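Local coordinates for protein fiber (Human adenovirus 35, PDB 2QLK) that forms the receptor-binding knob at the tip of the trimeric adenovirus fibre, which attaches the virus to CD46 on the host cell, at residues Arg85-Ser90 and Arg169-Asn174. Numbering follows the deposited sequence.
Sequences RLYFDS and RMISSN
A CH-pi contact between a loop isoleucine and a strand tyrosine lays the loop before strand 177-186 of the adenovirus fibre knob against strand 79-88: Ile-171 rests on one face of the Tyr-87 ring. Its CG2 methyl stands 3.3 Å from the ring centroid and only 3° off the ring normal, at similar distances from all six ring carbons. CG1 lies anti to the backbone N (chi1 174°), which leaves CG2 between the backbone N and the carbonyl carbon, pointing at the ring centre; CB settles over the phenolic end at 3.4 Å from Tyr-87 CZ, and CD1 passes near the CE2 side. The two side chains cross at about a right angle. Arg-169 adds a polar approach from another direction, its carbonyl O lying near the ring plane at the edge, 3.9 Å from Tyr-87 CE1. The same oxygen accepts a weak hydrogen bond from Ile-171 N across an inverse gamma turn centred on Met-170, a tight bend that brings both groups to one ring. On the strand itself, Arg-85 NH1 gives a weak, bent hydrogen bond to Tyr-87 OH (3.2 Å, 125° at the hydrogen), while the guanidinium makes its stronger link through NE, a salt bridge to Asp-100. Further along, the loop comes back beside the chain at Asp-89, where Asn-174 O lies 3.8 Å from Asp-89 CA without any hydrogen bond joining the segments. Ser-173 OG is hydrogen-bonded to Glu-98 OE1. Strand 79-88 lies at one border of a four-stranded antiparallel sheet within the chain; Leu-86 and Phe-88 bond through their backbones to the adjacent strand 177-186, whose Ala-178 also touches Tyr-87, and the loop spans from strand 157-166 to that same neighbour.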
ATOM      1  N   ARG A  85     -18.760 -10.549  -1.852  1.00 31.54           N
ATOM      2  CA  ARG A  85     -18.270 -11.671  -1.058  1.00 35.48           C
ATOM      3  C   ARG A  85     -17.736 -12.817  -1.906  1.00 37.21           C
ATOM      4  O   ARG A  85     -18.398 -13.280  -2.845  1.00 37.68           O
ATOM      5  CB  ARG A  85     -19.383 -12.214  -0.181  1.00 41.18           C
ATOM      6  CG  ARG A  85     -20.054 -11.197   0.723  1.00 47.01           C
ATOM      7  CD  ARG A  85     -21.414 -11.740   1.155  1.00 51.60           C
ATOM      8  NE  ARG A  85     -22.217 -12.090  -0.019  1.00 55.35           N
ATOM      9  CZ  ARG A  85     -23.187 -13.002  -0.039  1.00 57.65           C
ATOM     10  NH1 ARG A  85     -23.500 -13.684   1.061  1.00 58.64           N
ATOM     11  NH2 ARG A  85     -23.838 -13.245  -1.173  1.00 56.77           N
ATOM     12  N   LEU A  86     -16.536 -13.281  -1.572  1.00 29.40           N
ATOM     13  CA  LEU A  86     -15.939 -14.398  -2.263  1.00 29.67           C
ATOM     14  C   LEU A  86     -15.830 -15.545  -1.265  1.00 31.10           C
ATOM     15  O   LEU A  86     -15.280 -15.373  -0.182  1.00 28.88           O
ATOM     16  CB  LEU A  86     -14.547 -14.055  -2.779  1.00 35.84           C
ATOM     17  CG  LEU A  86     -14.307 -12.827  -3.660  1.00 36.02           C
ATOM     18  CD1 LEU A  86     -13.166 -13.129  -4.638  1.00 33.55           C
ATOM     19  CD2 LEU A  86     -15.539 -12.461  -4.398  1.00 37.70           C
ATOM     20  N   TYR A  87     -16.370 -16.710  -1.616  1.00 28.96           N
ATOM     21  CA  TYR A  87     -16.272 -17.864  -0.723  1.00 30.86           C
ATOM     22  C   TYR A  87     -15.497 -18.938  -1.481  1.00 32.07           C
ATOM     23  O   TYR A  87     -15.749 -19.178  -2.668  1.00 30.83           O
ATOM     24  CB  TYR A  87     -17.658 -18.368  -0.327  1.00 32.56           C
ATOM     25  CG  TYR A  87     -18.501 -17.370   0.446  1.00 32.88           C
ATOM     26  CD1 TYR A  87     -18.133 -16.952   1.719  1.00 35.42           C
ATOM     27  CD2 TYR A  87     -19.678 -16.854  -0.097  1.00 35.93           C
ATOM     28  CE1 TYR A  87     -18.926 -16.038   2.442  1.00 34.62           C
ATOM     29  CE2 TYR A  87     -20.483 -15.947   0.614  1.00 35.81           C
ATOM     30  CZ  TYR A  87     -20.099 -15.547   1.881  1.00 36.40           C
ATOM     31  OH  TYR A  87     -20.901 -14.676   2.596  1.00 36.33           O
ATOM     32  N   PHE A  88     -14.551 -19.573  -0.797  1.00 35.36           N
ATOM     33  CA  PHE A  88     -13.708 -20.596  -1.413  1.00 38.27           C
ATOM     34  C   PHE A  88     -13.787 -21.938  -0.697  1.00 40.89           C
ATOM     35  O   PHE A  88     -14.051 -21.998   0.503  1.00 41.26           O
ATOM     36  CB  PHE A  88     -12.250 -20.157  -1.384  1.00 37.16           C
ATOM     37  CG  PHE A  88     -11.988 -18.875  -2.103  1.00 35.31           C
ATOM     38  CD1 PHE A  88     -12.127 -17.654  -1.437  1.00 34.02           C
ATOM     39  CD2 PHE A  88     -11.608 -18.884  -3.450  1.00 34.06           C
ATOM     40  CE1 PHE A  88     -11.890 -16.447  -2.105  1.00 33.92           C
ATOM     41  CE2 PHE A  88     -11.370 -17.702  -4.123  1.00 33.77           C
ATOM     42  CZ  PHE A  88     -11.511 -16.474  -3.446  1.00 34.15           C
ATOM     43  N   ASP A  89     -13.533 -23.010  -1.441  1.00 41.07           N
ATOM     44  CA  ASP A  89     -13.545 -24.336  -0.856  1.00 43.58           C
ATOM     45  C   ASP A  89     -12.122 -24.678  -0.414  1.00 44.47           C
ATOM     46  O   ASP A  89     -11.199 -23.876  -0.589  1.00 43.00           O
ATOM     47  CB  ASP A  89     -14.079 -25.382  -1.851  1.00 62.50           C
ATOM     48  CG  ASP A  89     -13.234 -25.500  -3.101  1.00 64.31           C
ATOM     49  OD1 ASP A  89     -12.014 -25.732  -2.987  1.00 66.14           O
ATOM     50  OD2 ASP A  89     -13.796 -25.373  -4.205  1.00 66.69           O
ATOM     51  N   SER A  90     -11.968 -25.868   0.165  1.00 43.44           N
ATOM     52  CA  SER A  90     -10.700 -26.362   0.687  1.00 45.67           C
ATOM     53  C   SER A  90      -9.566 -26.340  -0.327  1.00 46.20           C
ATOM     54  O   SER A  90      -8.408 -26.124   0.030  1.00 46.89           O
ATOM     55  CB  SER A  90     -10.894 -27.785   1.224  1.00109.10           C
ATOM     56  OG  SER A  90      -9.700 -28.296   1.790  1.00113.82           O
ATOM     57  N   ARG A 169     -16.591 -15.163   8.712  1.00 75.36           N
ATOM     58  CA  ARG A 169     -17.965 -15.660   8.581  1.00 80.08           C
ATOM     59  C   ARG A 169     -18.133 -16.625   7.400  1.00 81.74           C
ATOM     60  O   ARG A 169     -18.286 -16.188   6.261  1.00 83.01           O
ATOM     61  CB  ARG A 169     -18.948 -14.497   8.390  1.00 96.97           C
ATOM     62  CG  ARG A 169     -18.703 -13.249   9.238  1.00100.50           C
ATOM     63  CD  ARG A 169     -18.919 -13.464  10.724  1.00103.76           C
ATOM     64  NE  ARG A 169     -17.825 -14.211  11.338  1.00106.19           N
ATOM     65  CZ  ARG A 169     -17.615 -14.285  12.650  1.00107.40           C
ATOM     66  NH1 ARG A 169     -18.423 -13.654  13.491  1.00108.37           N
ATOM     67  NH2 ARG A 169     -16.593 -14.988  13.120  1.00106.70           N
ATOM     68  N   MET A 170     -18.114 -17.930   7.665  1.00111.42           N
ATOM     69  CA  MET A 170     -18.289 -18.917   6.596  1.00112.68           C
ATOM     70  C   MET A 170     -19.773 -19.116   6.297  1.00113.37           C
ATOM     71  O   MET A 170     -20.424 -19.981   6.883  1.00113.23           O
ATOM     72  CB  MET A 170     -17.649 -20.267   6.967  1.00 67.23           C
ATOM     73  CG  MET A 170     -18.047 -20.832   8.323  1.00 66.98           C
ATOM     74  SD  MET A 170     -17.442 -22.518   8.538  1.00 67.23           S
ATOM     75  CE  MET A 170     -15.693 -22.229   8.820  1.00 67.42           C
ATOM     76  N   ILE A 171     -20.296 -18.300   5.382  1.00103.81           N
ATOM     77  CA  ILE A 171     -21.701 -18.345   4.985  1.00104.14           C
ATOM     78  C   ILE A 171     -22.358 -19.688   5.257  1.00104.44           C
ATOM     79  O   ILE A 171     -23.364 -19.763   5.965  1.00104.46           O
ATOM     80  CB  ILE A 171     -21.870 -18.032   3.483  1.00 66.86           C
ATOM     81  CG1 ILE A 171     -23.328 -18.229   3.070  1.00 67.35           C
ATOM     82  CG2 ILE A 171     -20.961 -18.923   2.659  1.00 66.53           C
ATOM     83  CD1 ILE A 171     -23.571 -18.099   1.578  1.00 67.28           C
ATOM     84  N   SER A 172     -21.782 -20.748   4.701  1.00 82.93           N
ATOM     85  CA  SER A 172     -22.344 -22.079   4.884  1.00 82.57           C
ATOM     86  C   SER A 172     -21.494 -23.180   4.265  1.00 81.91           C
ATOM     87  O   SER A 172     -20.271 -23.213   4.405  1.00 81.97           O
ATOM     88  CB  SER A 172     -23.738 -22.129   4.260  1.00 75.93           C
ATOM     89  OG  SER A 172     -23.659 -21.919   2.859  1.00 76.20           O
ATOM     90  N   SER A 173     -22.192 -24.080   3.582  1.00 73.75           N
ATOM     91  CA  SER A 173     -21.609 -25.226   2.897  1.00 72.45           C
ATOM     92  C   SER A 173     -20.251 -25.665   3.429  1.00 70.33           C
ATOM     93  O   SER A 173     -20.024 -25.734   4.642  1.00 69.26           O
ATOM     94  CB  SER A 173     -21.501 -24.930   1.395  1.00 83.80           C
ATOM     95  OG  SER A 173     -20.598 -23.868   1.142  1.00 84.03           O
ATOM     96  N   ASN A 174     -19.365 -25.980   2.490  1.00 78.78           N
ATOM     97  CA  ASN A 174     -18.010 -26.409   2.785  1.00 76.34           C
ATOM     98  C   ASN A 174     -17.077 -25.233   2.457  1.00 72.97           C
ATOM     99  O   ASN A 174     -16.046 -25.405   1.803  1.00 71.69           O
ATOM    100  CB  ASN A 174     -17.656 -27.641   1.935  1.00122.14           C
ATOM    101  CG  ASN A 174     -16.817 -28.668   2.693  1.00124.04           C
ATOM    102  OD1 ASN A 174     -16.532 -29.754   2.182  1.00124.40           O
ATOM    103  ND2 ASN A 174     -16.420 -28.328   3.915  1.00123.84           N
TER